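Local structure of PTS-dependent dihydroxyacetone kinase operon regulatory protein (Escherichia coli, 4LRZ) at residues Leu75-Glu80 against Gly159-Ala164; Cys146-Phe151 against Pro176-Ile181. The protein activates transcription of the dhaKLM operon from a sigma-70 promoter and represses its own expression, this chain being its N-terminal part, the probable sensor region. All blocks are in the same frame, centred on the assembly; numbering follows the deposited sequence.

Contact 1 of 2, residues Leu75-Glu80 against Gly159-Ala164; sequences LFILDE and GTIALA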
ATOM      1  N   LEU F  75     -23.819   2.951   6.512  1.00 35.47           N
ATOM      2  CA  LEU F  75     -22.383   3.116   6.650  1.00 34.16           C
ATOM      3  C   LEU F  75     -22.081   4.609   6.412  1.00 33.23           C
ATOM      4  O   LEU F  75     -22.695   5.236   5.519  1.00 33.41           O
ATOM      5  CB  LEU F  75     -21.679   2.219   5.635  1.00 34.58           C
ATOM      6  CG  LEU F  75     -21.872   0.692   5.795  1.00 36.76           C
ATOM      7  CD1 LEU F  75     -21.664  -0.085   4.470  1.00 36.36           C
ATOM      8  CD2 LEU F  75     -20.935   0.145   6.846  1.00 37.67           C
ATOM      9  N   PHE F  76     -21.148   5.159   7.198  1.00 30.90           N
ATOM     10  CA  PHE F  76     -20.776   6.556   7.140  1.00 30.63           C
ATOM     11  C   PHE F  76     -19.264   6.705   6.962  1.00 30.50           C
ATOM     12  O   PHE F  76     -18.500   5.979   7.572  1.00 29.69           O
ATOM     13  CB  PHE F  76     -21.089   7.235   8.502  1.00 31.11           C
ATOM     14  CG  PHE F  76     -22.575   7.440   8.831  1.00 32.05           C
ATOM     15  CD1 PHE F  76     -23.578   7.311   7.884  1.00 32.88           C
ATOM     16  CD2 PHE F  76     -22.932   7.887  10.130  1.00 36.54           C
ATOM     17  CE1 PHE F  76     -24.925   7.562   8.226  1.00 34.74           C
ATOM     18  CE2 PHE F  76     -24.268   8.171  10.486  1.00 33.69           C
ATOM     19  CZ  PHE F  76     -25.268   7.999   9.518  1.00 35.42           C
ATOM     20  N   ILE F  77     -18.831   7.684   6.176  1.00 30.57           N
ATOM     21  CA  ILE F  77     -17.462   8.194   6.299  1.00 31.13           C
ATOM     22  C   ILE F  77     -17.516   9.576   6.996  1.00 30.75           C
ATOM     23  O   ILE F  77     -18.307  10.403   6.603  1.00 31.45           O
ATOM     24  CB  ILE F  77     -16.782   8.437   4.937  1.00 30.61           C
ATOM     25  CG1 ILE F  77     -17.447   7.628   3.862  1.00 30.65           C
ATOM     26  CG2 ILE F  77     -15.254   8.171   5.054  1.00 31.08           C
ATOM     27  CD1 ILE F  77     -16.406   7.016   2.775  1.00 32.49           C
ATOM     28  N   LEU F  78     -16.690   9.811   8.017  1.00 29.77           N
ATOM     29  CA  LEU F  78     -16.617  11.118   8.649  1.00 29.82           C
ATOM     30  C   LEU F  78     -15.187  11.652   8.517  1.00 30.58           C
ATOM     31  O   LEU F  78     -14.226  10.846   8.524  1.00 28.62           O
ATOM     32  CB  LEU F  78     -17.038  11.075  10.123  1.00 29.56           C
ATOM     33  CG  LEU F  78     -18.432  10.497  10.485  1.00 31.55           C
ATOM     34  CD1 LEU F  78     -18.328   8.996  10.761  1.00 31.36           C
ATOM     35  CD2 LEU F  78     -18.990  11.161  11.709  1.00 29.86           C
ATOM     36  N   ASP F  79     -15.035  12.990   8.452  1.00 31.12           N
ATOM     37  CA  ASP F  79     -13.688  13.589   8.414  1.00 33.23           C
ATOM     38  C   ASP F  79     -13.072  13.633   9.811  1.00 33.86           C
ATOM     39  O   ASP F  79     -13.710  13.168  10.753  1.00 33.52           O
ATOM     40  CB  ASP F  79     -13.668  14.945   7.701  1.00 32.85           C
ATOM     41  CG  ASP F  79     -14.170  16.062   8.557  1.00 35.20           C
ATOM     42  OD1 ASP F  79     -14.624  15.847   9.702  1.00 38.56           O
ATOM     43  OD2 ASP F  79     -14.055  17.221   8.110  1.00 44.66           O
ATOM     44  N   GLU F  80     -11.866  14.193   9.968  1.00 36.21           N
ATOM     45  CA  GLU F  80     -11.288  14.204  11.297  1.00 38.81           C
ATOM     46  C   GLU F  80     -12.075  15.013  12.336  1.00 39.63           C
ATOM     47  O   GLU F  80     -11.771  14.893  13.507  1.00 40.28           O
ATOM     48  CB  GLU F  80      -9.803  14.624  11.390  1.00 40.61           C
ATOM     49  CG  GLU F  80      -9.057  15.635  10.443  1.00 46.07           C
ATOM     50  CD  GLU F  80      -9.861  16.428   9.432  1.00 49.87           C
ATOM     51  OE1 GLU F  80      -9.936  17.656   9.575  1.00 55.45           O
ATOM     52  OE2 GLU F  80     -10.352  15.841   8.451  1.00 49.31           O
ATOM     53  N   GLY F 159      -9.996  10.691   9.464  1.00 30.73           N
ATOM     54  CA  GLY F 159     -11.412  10.371   9.366  1.00 29.90           C
ATOM     55  C   GLY F 159     -11.806   9.176  10.178  1.00 29.39           C
ATOM     56  O   GLY F 159     -10.975   8.654  10.970  1.00 29.56           O
ATOM     57  N   THR F 160     -13.053   8.721   9.971  1.00 28.68           N
ATOM     58  CA  THR F 160     -13.645   7.633  10.775  1.00 29.11           C
ATOM     59  C   THR F 160     -14.602   6.843   9.896  1.00 29.41           C
ATOM     60  O   THR F 160     -15.325   7.424   9.089  1.00 29.52           O
ATOM     61  CB  THR F 160     -14.477   8.190  11.981  1.00 29.33           C
ATOM     62  OG1 THR F 160     -13.598   8.825  12.910  1.00 30.30           O
ATOM     63  CG2 THR F 160     -15.223   7.052  12.700  1.00 29.48           C
ATOM     64  N   ILE F 161     -14.627   5.518  10.068  1.00 30.02           N
ATOM     65  CA  ILE F 161     -15.567   4.668   9.329  1.00 29.01           C
ATOM     66  C   ILE F 161     -16.542   4.181  10.355  1.00 28.81           C
ATOM     67  O   ILE F 161     -16.145   3.638  11.378  1.00 29.01           O
ATOM     68  CB  ILE F 161     -14.889   3.412   8.666  1.00 29.15           C
ATOM     69  CG1 ILE F 161     -13.786   3.826   7.681  1.00 30.22           C
ATOM     70  CG2 ILE F 161     -15.926   2.505   7.914  1.00 26.02           C
ATOM     71  CD1 ILE F 161     -14.276   4.574   6.416  1.00 30.79           C
ATOM     72  N   ALA F 162     -17.819   4.333  10.072  1.00 29.07           N
ATOM     73  CA  ALA F 162     -18.824   3.861  10.990  1.00 31.09           C
ATOM     74  C   ALA F 162     -19.959   3.093  10.299  1.00 32.09           C
ATOM     75  O   ALA F 162     -20.245   3.293   9.096  1.00 32.73           O
ATOM     76  CB  ALA F 162     -19.417   5.064  11.799  1.00 29.99           C
ATOM     77  N   LEU F 163     -20.603   2.266  11.117  1.00 32.57           N
ATOM     78  CA  LEU F 163     -21.730   1.454  10.772  1.00 34.18           C
ATOM     79  C   LEU F 163     -22.815   1.678  11.840  1.00 35.49           C
ATOM     80  O   LEU F 163     -22.572   1.468  13.027  1.00 35.46           O
ATOM     81  CB  LEU F 163     -21.302  -0.007  10.763  1.00 34.11           C
ATOM     82  CG  LEU F 163     -22.306  -1.124  10.455  1.00 35.46           C
ATOM     83  CD1 LEU F 163     -21.575  -2.292   9.767  1.00 35.66           C
ATOM     84  CD2 LEU F 163     -23.067  -1.597  11.680  1.00 33.25           C
ATOM     85  N   ALA F 164     -24.011   2.087  11.394  1.00 37.17           N
ATOM     86  CA  ALA F 164     -25.157   2.374  12.258  1.00 38.36           C
ATOM     87  C   ALA F 164     -26.246   1.347  11.980  1.00 40.11           C
ATOM     88  O   ALA F 164     -26.507   1.033  10.817  1.00 41.52           O
ATOM     89  CB  ALA F 164     -25.689   3.769  11.982  1.00 37.08           C
TER
HETATM   90  O   HOH W   1     -13.110  11.333  12.768  1.00 25.88           O

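Contact 2 of 2, residues Cys146-Phe151 against Pro176-Ile181; sequences CATPLF and PLTLAI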
ATOM      1  N   CYS F 146     -20.815   1.430  15.465  1.00 34.47           N
ATOM      2  CA  CYS F 146     -19.436   0.975  15.506  1.00 34.87           C
ATOM      3  C   CYS F 146     -18.631   1.971  14.704  1.00 33.74           C
ATOM      4  O   CYS F 146     -19.087   2.463  13.660  1.00 33.89           O
ATOM      5  CB  CYS F 146     -19.271  -0.384  14.815  1.00 35.19           C
ATOM      6  SG  CYS F 146     -20.177  -1.736  15.578  1.00 42.45           S
ATOM      7  N   ALA F 147     -17.405   2.220  15.133  1.00 32.40           N
ATOM      8  CA  ALA F 147     -16.560   3.148  14.402  1.00 30.47           C
ATOM      9  C   ALA F 147     -15.097   2.862  14.638  1.00 29.71           C
ATOM     10  O   ALA F 147     -14.673   2.334  15.693  1.00 29.36           O
ATOM     11  CB  ALA F 147     -16.907   4.602  14.775  1.00 30.09           C
ATOM     12  N   THR F 148     -14.309   3.229  13.654  1.00 28.72           N
ATOM     13  CA  THR F 148     -12.892   3.079  13.791  1.00 29.43           C
ATOM     14  C   THR F 148     -12.290   4.310  13.162  1.00 30.58           C
ATOM     15  O   THR F 148     -12.737   4.723  12.108  1.00 32.37           O
ATOM     16  CB  THR F 148     -12.402   1.787  13.042  1.00 28.53           C
ATOM     17  OG1 THR F 148     -13.054   0.637  13.622  1.00 28.96           O
ATOM     18  CG2 THR F 148     -10.921   1.617  13.184  1.00 25.35           C
ATOM     19  N   PRO F 149     -11.244   4.871  13.774  1.00 31.67           N
ATOM     20  CA  PRO F 149     -10.593   5.991  13.151  1.00 32.71           C
ATOM     21  C   PRO F 149      -9.646   5.537  12.021  1.00 33.85           C
ATOM     22  O   PRO F 149      -9.127   4.417  12.067  1.00 32.96           O
ATOM     23  CB  PRO F 149      -9.794   6.602  14.310  1.00 32.39           C
ATOM     24  CG  PRO F 149      -9.472   5.477  15.199  1.00 32.25           C
ATOM     25  CD  PRO F 149     -10.678   4.586  15.115  1.00 32.85           C
ATOM     26  N   LEU F 150      -9.419   6.405  11.035  1.00 34.81           N
ATOM     27  CA  LEU F 150      -8.373   6.106  10.100  1.00 36.96           C
ATOM     28  C   LEU F 150      -7.331   7.180   9.934  1.00 38.25           C
ATOM     29  O   LEU F 150      -7.579   8.387  10.174  1.00 37.18           O
ATOM     30  CB  LEU F 150      -8.917   5.664   8.752  1.00 38.03           C
ATOM     31  CG  LEU F 150      -9.292   6.678   7.705  1.00 39.17           C
ATOM     32  CD1 LEU F 150      -8.436   6.335   6.544  1.00 37.14           C
ATOM     33  CD2 LEU F 150     -10.754   6.425   7.377  1.00 40.60           C
ATOM     34  N   PHE F 151      -6.169   6.719   9.484  1.00 39.51           N
ATOM     35  CA  PHE F 151      -4.958   7.529   9.520  1.00 41.85           C
ATOM     36  C   PHE F 151      -4.284   7.808   8.173  1.00 44.13           C
ATOM     37  O   PHE F 151      -4.364   7.028   7.257  1.00 44.48           O
ATOM     38  CB  PHE F 151      -3.987   6.952  10.558  1.00 40.89           C
ATOM     39  CG  PHE F 151      -4.580   6.872  11.961  1.00 38.54           C
ATOM     40  CD1 PHE F 151      -4.575   7.986  12.798  1.00 36.78           C
ATOM     41  CD2 PHE F 151      -5.172   5.674  12.427  1.00 36.03           C
ATOM     42  CE1 PHE F 151      -5.148   7.923  14.130  1.00 37.60           C
ATOM     43  CE2 PHE F 151      -5.721   5.576  13.735  1.00 31.95           C
ATOM     44  CZ  PHE F 151      -5.715   6.708  14.588  1.00 32.96           C
ATOM     45  N   PRO F 176     -15.227  -5.366  13.886  1.00 33.57           N
ATOM     46  CA  PRO F 176     -14.044  -5.734  13.081  1.00 32.07           C
ATOM     47  C   PRO F 176     -14.187  -5.349  11.611  1.00 31.06           C
ATOM     48  O   PRO F 176     -13.197  -5.069  10.969  1.00 31.12           O
ATOM     49  CB  PRO F 176     -13.918  -7.244  13.303  1.00 32.79           C
ATOM     50  CG  PRO F 176     -15.234  -7.708  13.700  1.00 31.99           C
ATOM     51  CD  PRO F 176     -15.854  -6.551  14.506  1.00 33.90           C
ATOM     52  N   LEU F 177     -15.413  -5.245  11.105  1.00 30.14           N
ATOM     53  CA  LEU F 177     -15.619  -4.794   9.738  1.00 29.72           C
ATOM     54  C   LEU F 177     -15.233  -3.330   9.511  1.00 30.20           C
ATOM     55  O   LEU F 177     -14.574  -3.002   8.522  1.00 29.72           O
ATOM     56  CB  LEU F 177     -17.058  -5.045   9.298  1.00 29.65           C
ATOM     57  CG  LEU F 177     -17.413  -4.534   7.881  1.00 30.71           C
ATOM     58  CD1 LEU F 177     -16.723  -5.310   6.749  1.00 25.70           C
ATOM     59  CD2 LEU F 177     -18.904  -4.574   7.671  1.00 29.80           C
ATOM     60  N   THR F 178     -15.647  -2.438  10.431  1.00 30.79           N
ATOM     61  CA  THR F 178     -15.271  -1.030  10.336  1.00 29.74           C
ATOM     62  C   THR F 178     -13.752  -0.940  10.506  1.00 30.23           C
ATOM     63  O   THR F 178     -13.094  -0.230   9.760  1.00 29.99           O
ATOM     64  CB  THR F 178     -16.047  -0.079  11.347  1.00 29.57           C
ATOM     65  OG1 THR F 178     -15.547  -0.250  12.677  1.00 30.84           O
ATOM     66  CG2 THR F 178     -17.541  -0.347  11.327  1.00 27.18           C
ATOM     67  N   LEU F 179     -13.200  -1.692  11.457  1.00 29.62           N
ATOM     68  CA  LEU F 179     -11.762  -1.716  11.626  1.00 30.89           C
ATOM     69  C   LEU F 179     -10.974  -2.128  10.364  1.00 31.07           C
ATOM     70  O   LEU F 179     -10.018  -1.466   9.916  1.00 31.82           O
ATOM     71  CB  LEU F 179     -11.408  -2.612  12.817  1.00 31.76           C
ATOM     72  CG  LEU F 179      -9.966  -2.995  13.124  1.00 33.80           C
ATOM     73  CD1 LEU F 179      -9.232  -1.877  13.785  1.00 35.03           C
ATOM     74  CD2 LEU F 179      -9.964  -4.173  14.009  1.00 37.13           C
ATOM     75  N   ALA F 180     -11.392  -3.208   9.759  1.00 30.90           N
ATOM     76  CA  ALA F 180     -10.701  -3.704   8.585  1.00 29.96           C
ATOM     77  C   ALA F 180     -10.823  -2.726   7.413  1.00 29.66           C
ATOM     78  O   ALA F 180      -9.863  -2.562   6.642  1.00 29.39           O
ATOM     79  CB  ALA F 180     -11.271  -5.065   8.228  1.00 30.08           C
ATOM     80  N   ILE F 181     -11.999  -2.103   7.259  1.00 28.99           N
ATOM     81  CA  ILE F 181     -12.212  -1.088   6.214  1.00 29.44           C
ATOM     82  C   ILE F 181     -11.410   0.180   6.516  1.00 30.46           C
ATOM     83  O   ILE F 181     -10.749   0.697   5.633  1.00 30.15           O
ATOM     84  CB  ILE F 181     -13.670  -0.765   5.994  1.00 29.58           C
ATOM     85  CG1 ILE F 181     -14.374  -1.963   5.371  1.00 30.80           C
ATOM     86  CG2 ILE F 181     -13.848   0.430   5.098  1.00 25.95           C
ATOM     87  CD1 ILE F 181     -15.884  -1.839   5.452  1.00 32.68           C
TER

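Contact 1 of 2, residues Leu75-Glu80 against Gly159-Ala164
Strands 75-79 and 159-164 run antiparallel as direct neighbours, their short axes 163° apart. Four backbone hydrogen bonds join them. Phe76 and Ala162 exchange two. Phe76 N gives to Ala162 O at 2.8 Å, from above the plane of the Ala162 carbonyl. Ala162 N gives to Phe76 O at 3.1 Å, in the plane of the Phe76 carbonyl. Leu78 and Thr160 form the second hydrogen-bonded pair. Leu78 N reaches Thr160 O almost straight, whereas the return bond from Thr160 N to Leu78 O is more bent, 143° at the hydrogen.

These are inner neighbours in the five-stranded antiparallel sheet of the GAF domain, with strand order 2-1-5-4-3. The side chain of Leu78 lies alongside that of Thr160. Its CB sits 4.2 Å from Thr160 O. CG stands beside the backbone N, chi1 -55°. From there CD1 comes over the neighbouring strand, 3.8 Å from Thr160 O and 4.2 Å from Ala162 CB, and also touches CB and CG2 of Thr160. Phe76 shares this face and packs on Phe102.

On the face of Leu75, Ile77, Ile161 and Leu163, contact is made by branch tips. Leu75 CD2 meets Leu163 CD1 at 3.9 Å, and Ile77 CG2 meets Ile161 CD1. Helix 174-211 covers Ile161 and Leu163. Near Asp79, a water donates to Asp79 O and is also bonded to Thr160 OG1.

Contact 2 of 2, residues Cys146-Phe151 against Pro176-Ile181
One polar bond, between two threonine hydroxyls, ties strand 146-151 to helix 176-181. Thr148 OG1 and Thr178 OG1 are 2.8 Å apart. The two side chains meet at a slant. Thr148 OG1 stands beside its own backbone N, chi1 -60°. Thr178 OG1 sits between the two backbone branches, chi1 75°, and also hydrogen-bonds to Leu175 O one turn earlier in the helix.

The apolar contacts flank this bond. Thr178 CG2 meets Cys146 CB at 3.9 Å. Thr148 turns its methyl to Leu179: CG2 lies 3.8 Å from Leu179 CA and 3.9 Å from Leu179 CD1. Leu179 CB also makes van der Waals contact with the hydroxyl oxygen, Thr148 OG1, at 3.7 Å. An alanine in place of Thr148 would remove both the hydroxyl and the methyl, and would probably loosen the strand's grip on Thr178 and Leu179.

In placement, the contact sets the first turns of the long helix 174-211 against the GAF sheet, with the short axes 7.0 Å apart and only 18° from parallel. The helix also packs against a second subunit, where Leu179 touches Tyr67 of that neighbouring subunit.

All five touching residues are buried. The two buried hydroxyls are bonded to each other, and Thr178 has a second partner in the Leu175 carbonyl. Strand and helix are thus joined here through side chains rather than backbone.

In the fold
Both contacts are buried and belong to the same GAF domain, with centres about 8 Å apart. Contact 1 lies within the sheet and is held by regular backbone bonding. Contact 2 joins that sheet to a helix and relies on side chains. Strands 143-151 and 157-166 are sheet neighbours, so the contacts meet directly: Ile161 N and Thr148 O, like Gly159 O and Leu150 N, probably hydrogen-bond. Helix 174-211 is common to both, since it packs on residues of each. Neither is a surface contact, but they differ in place: contact 1 is inside the sheet, away from other protein chains, and contact 2 lies between sheet and helix at the subunit interface.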